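Type I modular polyketide synthase (Streptomyces albus subsp. albus, PDB 6IYT) probably selects an ethylmalonyl extender unit from its coenzyme A thioester and loads it, through its acyltransferase domain, for salinomycin polyketide assembly. Local coordinates at residues A[56-59]-A[60-63]; A[195-198]-A[199-202]; A[429-432]-A[433-437]; A[445-448]-A[449-452]. All coordinates share one frame; numbering follows the deposited sequence.

Contacts 2, 3 and 4 form one cluster, their centres 11 to 12 Å apart. F435 of contact 3 joins all three: it meets W199 and V202 of contact 2 and L445 and W447 of contact 4. The backbone of V202 also bonds to that of D446. Contact 1 stands apart on helix 52-67, about 11 Å from contact 4, about 13 Å from contact 3 and about 19 Å from contact 2 between nearest atoms. Contact 2 lies closest in sequence to the presumed active site, since helix 181-200 leads into strand 208-211 and the probable nucleophile elbow after it.

Contact 1 of 4, residues A[56-59]-A[60-63]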
loop_
_atom_site.group_PDB
_atom_site.type_symbol
_atom_site.label_atom_id
_atom_site.label_comp_id
_atom_site.label_asym_id
_atom_site.label_seq_id
_atom_site.Cartn_x
_atom_site.Cartn_y
_atom_site.Cartn_z
ATOM N N GLU A 56 28.077 14.135 -3.745
ATOM C CA GLU A 56 28.936 14.379 -2.614
ATOM C C GLU A 56 29.368 15.864 -2.534
ATOM O O GLU A 56 29.384 16.440 -1.464
ATOM C CB GLU A 56 30.163 13.461 -2.688
ATOM C CG GLU A 56 30.995 13.432 -1.427
ATOM C CD GLU A 56 30.408 12.528 -0.347
ATOM O OE1 GLU A 56 29.904 11.422 -0.672
ATOM O OE2 GLU A 56 30.456 12.927 0.833
ATOM N N ALA A 57 29.741 16.460 -3.674
ATOM C CA ALA A 57 30.135 17.871 -3.726
ATOM C C ALA A 57 28.968 18.794 -3.324
ATOM O O ALA A 57 29.140 19.759 -2.565
ATOM C CB ALA A 57 30.638 18.237 -5.138
ATOM N N GLN A 58 27.774 18.495 -3.808
ATOM C CA GLN A 58 26.621 19.334 -3.464
ATOM C C GLN A 58 26.329 19.265 -1.975
ATOM O O GLN A 58 25.989 20.266 -1.368
ATOM C CB GLN A 58 25.379 18.940 -4.253
ATOM C CG GLN A 58 25.424 19.306 -5.726
ATOM C CD GLN A 58 25.755 20.776 -5.983
ATOM O OE1 GLN A 58 26.611 21.101 -6.830
ATOM N NE2 GLN A 58 25.075 21.654 -5.295
ATOM N N ARG A 59 26.379 18.052 -1.419
ATOM C CA ARG A 59 26.175 17.875 0.020
ATOM C C ARG A 59 27.218 18.640 0.824
ATOM O O ARG A 59 26.891 19.277 1.822
ATOM C CB ARG A 59 26.199 16.400 0.392
ATOM C CG ARG A 59 24.973 15.660 -0.090
ATOM C CD ARG A 59 25.203 14.166 -0.158
ATOM N NE ARG A 59 25.830 13.680 1.040
ATOM C CZ ARG A 59 26.691 12.676 1.077
ATOM N NH1 ARG A 59 26.989 12.000 -0.027
ATOM N NH2 ARG A 59 27.217 12.314 2.239
ATOM N N ALA A 60 28.465 18.605 0.368
ATOM C CA ALA A 60 29.551 19.326 1.041
ATOM C C ALA A 60 29.406 20.832 0.935
ATOM O O ALA A 60 29.661 21.560 1.913
ATOM C CB ALA A 60 30.897 18.890 0.474
ATOM N N ARG A 61 28.973 21.315 -0.227
ATOM C CA ARG A 61 28.812 22.771 -0.443
ATOM C C ARG A 61 27.628 23.329 0.385
ATOM O O ARG A 61 27.721 24.422 0.998
ATOM C CB ARG A 61 28.612 23.067 -1.928
ATOM C CG ARG A 61 29.887 22.867 -2.753
ATOM C CD ARG A 61 29.603 22.856 -4.236
ATOM N NE ARG A 61 29.051 24.129 -4.676
ATOM C CZ ARG A 61 29.773 25.219 -4.876
ATOM N NH1 ARG A 61 31.102 25.135 -4.877
ATOM N NH2 ARG A 61 29.173 26.355 -5.229
ATOM N N LEU A 62 26.547 22.560 0.443
ATOM C CA LEU A 62 25.416 22.896 1.342
ATOM C C LEU A 62 25.833 22.939 2.830
ATOM O O LEU A 62 25.451 23.856 3.570
ATOM C CB LEU A 62 24.286 21.888 1.135
ATOM C CG LEU A 62 22.886 22.411 0.989
ATOM C CD1 LEU A 62 21.884 21.370 1.469
ATOM C CD2 LEU A 62 22.645 23.768 1.638
ATOM N N GLY A 63 26.577 21.933 3.267
ATOM C CA GLY A 63 27.077 21.868 4.631
ATOM C C GLY A 63 27.869 23.114 4.996
ATOM O O GLY A 63 27.676 23.703 6.043
#
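From A60 to G63 each backbone N reaches back four residues, to the carbonyls of E56, A57, Q58 and R59, in unbroken alpha-helical succession. R61 N lies 2.8 Å from A57 O. The side chain of R61 lies over that same carbonyl: its chi1 of -71° places CG beside the backbone N, and CG comes to 3.2 Å from A57 O. From there the chain bends at chi3 and carries the guanidinium to T463 O, which NH2 grips. A60 is simpler, its methyl resting 3.5 Å from E56 O. R59 works back along the helix instead, its NH1 making a salt bridge to E56 OE1 at 3.0 Å. The hydrogen bond within that bridge is weak, bent to 123° at the proton; the firmer hold on R59 comes from outside, where NE is hydrogen-bonded to L106 O. L62 leads its branched end away from the preceding turn, toward W45 and L106, while Q58 packs on V47 and A49. One side of helix 52-67 thus lies against strand 43-49 while E56 and A60 face solvent, an amphipathic helix packed on a strand, consistent with the linker that precedes the acyltransferase domain in modular synthases.

Contact 2 of 4, residues A[195-198]-A[199-202]; sequences LAAV and WQSV
The W199 indole is approached obliquely by L195 O, 3.7 Å from CD1. Other parts of the fold complete the surroundings of the indole: the F435 ring meets it with planes about 60° apart, S434 packs against it, and NE1 is hydrogen-bonded to T420 OG1. The setting is the C-terminal part of helix 181-200, which leads toward strand 208-211 of the parallel sheet, and the backbone bonding changes along it. Q200 N still reaches A196 O in regular helical fashion, at 2.9 Å. The bond from W199 N to L195 O, by contrast, is long and weak at 3.5 Å, and that from S201 N to A197 O is weak as well. S201 N turns in addition to V198 O, one residue nearer, at 3.2 Å, coming from 70° above the carbonyl plane. A second donor grips the same oxygen: S201 OG, 2.8 Å from V198 O and much closer to the carbonyl plane. A chi1 of 84° sets the hydroxyl between the backbone N and the carbonyl carbon, from where it folds back onto the helix. V198 meanwhile packs its isopropyl group on F146, V431 and F435, so the apolar flank of this turn is buried between two helices. On the more open flank, Q200 extends fully, and a water donates to A197 O at 2.7 Å and, weakly, to Q200 OE1 at 3.5 Å.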
loop_
_atom_site.group_PDB
_atom_site.type_symbol
_atom_site.label_atom_id
_atom_site.label_comp_id
_atom_site.label_asym_id
_atom_site.label_seq_id
_atom_site.Cartn_x
_atom_site.Cartn_y
_atom_site.Cartn_z
ATOM N N LEU A 195 -4.737 6.541 2.188
ATOM C CA LEU A 195 -3.308 6.628 1.909
ATOM C C LEU A 195 -3.037 7.005 0.462
ATOM O O LEU A 195 -2.106 7.750 0.178
ATOM C CB LEU A 195 -2.578 5.340 2.275
ATOM C CG LEU A 195 -2.410 4.989 3.733
ATOM C CD1 LEU A 195 -1.775 3.614 3.852
ATOM C CD2 LEU A 195 -1.574 5.999 4.490
ATOM N N ALA A 196 -3.945 6.661 -0.438
ATOM C CA ALA A 196 -3.760 7.069 -1.848
ATOM C C ALA A 196 -3.842 8.622 -1.990
ATOM O O ALA A 196 -3.102 9.231 -2.783
ATOM C CB ALA A 196 -4.772 6.401 -2.718
ATOM N N ALA A 197 -4.597 9.272 -1.104
ATOM C CA ALA A 197 -4.695 10.712 -1.125
ATOM C C ALA A 197 -3.416 11.412 -0.661
ATOM O O ALA A 197 -3.163 12.530 -1.051
ATOM C CB ALA A 197 -5.879 11.184 -0.294
ATOM N N VAL A 198 -2.619 10.752 0.182
ATOM C CA VAL A 198 -1.348 11.300 0.613
ATOM C C VAL A 198 -0.402 11.385 -0.593
ATOM O O VAL A 198 0.230 12.391 -0.824
ATOM C CB VAL A 198 -0.717 10.436 1.731
ATOM C CG1 VAL A 198 0.710 10.850 2.016
ATOM C CG2 VAL A 198 -1.574 10.503 2.987
ATOM N N TRP A 199 -0.329 10.315 -1.366
ATOM C CA TRP A 199 0.473 10.338 -2.619
ATOM C C TRP A 199 -0.077 11.384 -3.593
ATOM O O TRP A 199 0.681 12.085 -4.253
ATOM C CB TRP A 199 0.489 8.944 -3.282
ATOM C CG TRP A 199 1.356 7.934 -2.537
ATOM C CD1 TRP A 199 0.927 6.898 -1.769
ATOM C CD2 TRP A 199 2.788 7.817 -2.585
ATOM N NE1 TRP A 199 1.981 6.222 -1.262
ATOM C CE2 TRP A 199 3.138 6.741 -1.765
ATOM C CE3 TRP A 199 3.798 8.564 -3.183
ATOM C CZ2 TRP A 199 4.474 6.342 -1.569
ATOM C CZ3 TRP A 199 5.136 8.147 -3.010
ATOM C CH2 TRP A 199 5.446 7.065 -2.201
ATOM N N GLN A 200 -1.378 11.414 -3.748
ATOM C CA GLN A 200 -2.013 12.355 -4.635
ATOM C C GLN A 200 -1.603 13.806 -4.338
ATOM O O GLN A 200 -1.398 14.598 -5.260
ATOM C CB GLN A 200 -3.515 12.208 -4.502
ATOM C CG GLN A 200 -4.319 13.155 -5.360
ATOM C CD GLN A 200 -5.814 12.897 -5.218
ATOM O OE1 GLN A 200 -6.263 12.258 -4.253
ATOM N NE2 GLN A 200 -6.579 13.338 -6.194
ATOM N N SER A 201 -1.346 14.112 -3.067
ATOM C CA SER A 201 -1.030 15.475 -2.646
ATOM C C SER A 201 0.361 15.951 -3.107
ATOM O O SER A 201 0.617 17.185 -3.190
ATOM C CB SER A 201 -1.156 15.616 -1.103
ATOM O OG SER A 201 0.034 15.188 -0.455
ATOM N N VAL A 202 1.215 15.014 -3.505
ATOM C CA VAL A 202 2.513 15.364 -4.116
ATOM C C VAL A 202 2.564 14.970 -5.571
ATOM O O VAL A 202 3.645 14.827 -6.171
ATOM C CB VAL A 202 3.689 14.771 -3.337
ATOM C CG1 VAL A 202 3.797 15.444 -1.986
ATOM C CG2 VAL A 202 3.547 13.261 -3.186
HETATM O O HOH W 1 -4.854 14.456 -1.964
#

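Contact 3 of 4, residues A[429-432]-A[433-437]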
loop_
_atom_site.group_PDB
_atom_site.type_symbol
_atom_site.label_atom_id
_atom_site.label_comp_id
_atom_site.label_asym_id
_atom_site.label_seq_id
_atom_site.Cartn_x
_atom_site.Cartn_y
_atom_site.Cartn_z
ATOM N N ARG A 429 7.811 11.086 9.324
ATOM C CA ARG A 429 9.077 10.527 8.867
ATOM C C ARG A 429 8.843 9.382 7.862
ATOM O O ARG A 429 9.484 9.330 6.807
ATOM C CB ARG A 429 9.962 10.062 10.000
ATOM C CG ARG A 429 11.184 9.294 9.468
ATOM C CD ARG A 429 12.120 8.863 10.566
ATOM N NE ARG A 429 12.891 9.975 11.057
ATOM C CZ ARG A 429 14.003 10.414 10.468
ATOM N NH1 ARG A 429 14.674 11.393 11.009
ATOM N NH2 ARG A 429 14.491 9.792 9.383
ATOM N N ARG A 430 7.950 8.465 8.191
ATOM C CA ARG A 430 7.652 7.360 7.279
ATOM C C ARG A 430 7.127 7.824 5.920
ATOM O O ARG A 430 7.569 7.333 4.880
ATOM C CB ARG A 430 6.658 6.370 7.914
ATOM C CG ARG A 430 6.352 5.176 7.039
ATOM C CD ARG A 430 7.560 4.331 6.776
ATOM N NE ARG A 430 8.156 4.569 5.456
ATOM C CZ ARG A 430 9.218 3.926 4.980
ATOM N NH1 ARG A 430 9.953 3.152 5.777
ATOM N NH2 ARG A 430 9.620 4.145 3.734
ATOM N N VAL A 431 6.201 8.764 5.912
ATOM C CA VAL A 431 5.680 9.309 4.646
ATOM C C VAL A 431 6.825 9.916 3.841
ATOM O O VAL A 431 6.957 9.665 2.638
ATOM C CB VAL A 431 4.579 10.341 4.883
ATOM C CG1 VAL A 431 4.156 10.999 3.582
ATOM C CG2 VAL A 431 3.376 9.661 5.557
ATOM N N LEU A 432 7.546 10.841 4.453
ATOM C CA LEU A 432 8.653 11.495 3.748
ATOM C C LEU A 432 9.692 10.501 3.261
ATOM O O LEU A 432 10.321 10.720 2.200
ATOM C CB LEU A 432 9.314 12.538 4.648
ATOM C CG LEU A 432 8.478 13.784 4.987
ATOM C CD1 LEU A 432 9.255 14.681 5.940
ATOM C CD2 LEU A 432 8.080 14.549 3.744
ATOM N N THR A 433 9.948 9.464 4.056
ATOM C CA THR A 433 10.886 8.393 3.667
ATOM C C THR A 433 10.410 7.602 2.433
ATOM O O THR A 433 11.151 7.442 1.479
ATOM C CB THR A 433 11.211 7.455 4.845
ATOM O OG1 THR A 433 11.768 8.220 5.928
ATOM C CG2 THR A 433 12.220 6.415 4.423
ATOM N N SER A 434 9.124 7.306 2.369
ATOM C CA SER A 434 8.571 6.673 1.205
ATOM C C SER A 434 8.592 7.591 -0.008
ATOM O O SER A 434 8.952 7.166 -1.131
ATOM C CB SER A 434 7.155 6.172 1.501
ATOM O OG SER A 434 7.219 5.135 2.472
ATOM N N PHE A 435 8.267 8.866 0.198
ATOM C CA PHE A 435 8.380 9.847 -0.871
ATOM C C PHE A 435 9.849 9.875 -1.410
ATOM O O PHE A 435 10.072 9.949 -2.608
ATOM C CB PHE A 435 8.035 11.247 -0.386
ATOM C CG PHE A 435 6.573 11.522 -0.149
ATOM C CD1 PHE A 435 5.571 10.599 -0.438
ATOM C CD2 PHE A 435 6.198 12.782 0.332
ATOM C CE1 PHE A 435 4.232 10.945 -0.272
ATOM C CE2 PHE A 435 4.883 13.097 0.569
ATOM C CZ PHE A 435 3.890 12.175 0.269
ATOM N N ALA A 436 10.812 9.934 -0.493
ATOM C CA ALA A 436 12.241 9.993 -0.869
ATOM C C ALA A 436 12.697 8.734 -1.595
ATOM O O ALA A 436 13.456 8.807 -2.563
ATOM C CB ALA A 436 13.095 10.237 0.359
ATOM N N GLU A 437 12.235 7.580 -1.122
ATOM C CA GLU A 437 12.534 6.324 -1.773
ATOM C C GLU A 437 12.015 6.276 -3.222
ATOM O O GLU A 437 12.697 5.763 -4.112
ATOM C CB GLU A 437 11.986 5.161 -0.945
ATOM C CG GLU A 437 12.824 4.899 0.307
ATOM C CD GLU A 437 12.170 3.922 1.285
ATOM O OE1 GLU A 437 10.962 3.598 1.125
ATOM O OE2 GLU A 437 12.882 3.471 2.194
HETATM O O HOH W 2 13.780 7.532 7.494
HETATM O O HOH W 3 12.091 2.172 4.154
#
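R430 arches over the following turn of its helix to meet T433, S434 and E437. Beyond CB the chain first runs anti to the backbone N (chi1 -178°), then bends at chi2 and chi3 to bring its tip back. NE gives a weak bond to S434 OG at 3.2 Å. CZ has T433 CG2 over one face of the guanidinium, 3.9 Å away. NH2 has two partners near the edge: S434 OG at 2.9 Å and E437 OE1 at 3.0 Å, the latter a salt bridge with a weak, bent hydrogen bond, the guanidinium and carboxylate planes 53° apart. NH1 bonds a water that in turn donates to E437 OE2, and it also pairs with E425. Stronger partners outside hold these groups: T420 O for S434 OG and Q418 NE2 for E437 OE1. Elsewhere on this helix T433 OG1 donates to R429 O at 2.7 Å, and V431 CG1 makes a CH-pi contact over the F435 face, 3.8 Å from the ring centroid. Helix 428-439 is wedged between unlike neighbours: one flank faces helix 181-200, while T433 and A436 lie against strands 90-96 and 111-114.

Contact 4 of 4, residues A[445-448]-A[449-452]; sequences LDWT and AVFA
Three successive amides, those of A449, V450 and F451, reach back just three residues each, to the carbonyls of D446, W447 and T448, and every one comes from well above its carbonyl plane. V450 N, for instance, lies 60° out of the plane of W447 O, at 3.0 Å. A weak bond from W447 N to L445 O leads into this run of tight turns, making D446 the centre of an inverse gamma turn. The D446 carboxylate folds along the same turn: OD1 takes a weak bond from T448 N at 3.2 Å, while OD2 lies 3.7 Å from the A449 methyl. These turns belong to the loop after helix 428-439, packed against strand 43-49 and helix 74-84. W447 is buried between several apolar partners. L445 CD2 sits over the centre of one face of its indole, 3.7 Å above the plane, and V450 CG2 approaches CE3 obliquely at 4.1 Å, the two side chains running side by side. Beyond the loop the indole meets W439 edge-to-face and packs on F435 and A436. V450 packs on L432 of helix 428-439. F451 packs on V43, P44 and Y79; its chi1 of -65° sets CG beside the backbone N, and CD2 comes to rest 3.5 Å from W447 O. T448 O lies near the plane of the F451 ring, at its edge, 3.9 Å from CD2.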
loop_
_atom_site.group_PDB
_atom_site.type_symbol
_atom_site.label_atom_id
_atom_site.label_comp_id
_atom_site.label_asym_id
_atom_site.label_seq_id
_atom_site.Cartn_x
_atom_site.Cartn_y
_atom_site.Cartn_z
ATOM N N LEU A 445 7.825 13.998 -8.185
ATOM C CA LEU A 445 7.159 14.229 -6.906
ATOM C C LEU A 445 7.264 15.704 -6.492
ATOM O O LEU A 445 8.343 16.290 -6.535
ATOM C CB LEU A 445 7.803 13.334 -5.829
ATOM C CG LEU A 445 6.966 13.094 -4.575
ATOM C CD1 LEU A 445 7.191 11.662 -4.043
ATOM C CD2 LEU A 445 7.310 14.126 -3.503
ATOM N N ASP A 446 6.144 16.297 -6.096
ATOM C CA ASP A 446 6.103 17.737 -5.882
ATOM C C ASP A 446 6.427 18.067 -4.452
ATOM O O ASP A 446 5.529 18.167 -3.596
ATOM C CB ASP A 446 4.742 18.294 -6.268
ATOM C CG ASP A 446 4.623 19.751 -5.986
ATOM O OD1 ASP A 446 5.673 20.394 -5.758
ATOM O OD2 ASP A 446 3.481 20.215 -5.816
ATOM N N TRP A 447 7.717 18.076 -4.161
ATOM C CA TRP A 447 8.215 18.304 -2.829
ATOM C C TRP A 447 7.792 19.648 -2.256
ATOM O O TRP A 447 7.710 19.806 -1.054
ATOM C CB TRP A 447 9.707 18.217 -2.839
ATOM C CG TRP A 447 10.214 16.818 -2.951
ATOM C CD1 TRP A 447 10.706 16.228 -4.051
ATOM C CD2 TRP A 447 10.339 15.875 -1.894
ATOM N NE1 TRP A 447 11.110 14.963 -3.767
ATOM C CE2 TRP A 447 10.901 14.716 -2.441
ATOM C CE3 TRP A 447 10.066 15.907 -0.532
ATOM C CZ2 TRP A 447 11.091 13.560 -1.700
ATOM C CZ3 TRP A 447 10.295 14.770 0.214
ATOM C CH2 TRP A 447 10.877 13.632 -0.364
ATOM N N THR A 448 7.544 20.624 -3.116
ATOM C CA THR A 448 7.065 21.930 -2.642
ATOM C C THR A 448 5.765 21.797 -1.826
ATOM O O THR A 448 5.554 22.527 -0.853
ATOM C CB THR A 448 6.838 22.878 -3.817
ATOM O OG1 THR A 448 8.108 23.176 -4.427
ATOM C CG2 THR A 448 6.164 24.149 -3.357
ATOM N N ALA A 449 4.932 20.835 -2.186
ATOM C CA ALA A 449 3.659 20.632 -1.496
ATOM C C ALA A 449 3.839 20.171 -0.037
ATOM O O ALA A 449 2.979 20.402 0.811
ATOM C CB ALA A 449 2.791 19.644 -2.272
ATOM N N VAL A 450 4.985 19.571 0.278
ATOM C CA VAL A 450 5.293 19.204 1.652
ATOM C C VAL A 450 5.313 20.428 2.580
ATOM O O VAL A 450 5.069 20.309 3.777
ATOM C CB VAL A 450 6.661 18.449 1.728
ATOM C CG1 VAL A 450 7.120 18.299 3.142
ATOM C CG2 VAL A 450 6.536 17.101 1.059
ATOM N N PHE A 451 5.663 21.592 2.032
ATOM C CA PHE A 451 5.860 22.766 2.833
ATOM C C PHE A 451 4.601 23.641 2.962
ATOM O O PHE A 451 4.638 24.692 3.630
ATOM C CB PHE A 451 7.019 23.591 2.283
ATOM C CG PHE A 451 8.335 22.899 2.368
ATOM C CD1 PHE A 451 9.061 22.899 3.561
ATOM C CD2 PHE A 451 8.776 22.102 1.321
ATOM C CE1 PHE A 451 10.193 22.125 3.694
ATOM C CE2 PHE A 451 9.922 21.339 1.451
ATOM C CZ PHE A 451 10.634 21.362 2.620
ATOM N N ALA A 452 3.482 23.157 2.441
ATOM C CA ALA A 452 2.198 23.889 2.544
ATOM C C ALA A 452 1.860 24.152 4.008
ATOM O O ALA A 452 1.972 23.250 4.857
ATOM C CB ALA A 452 1.093 23.112 1.880
#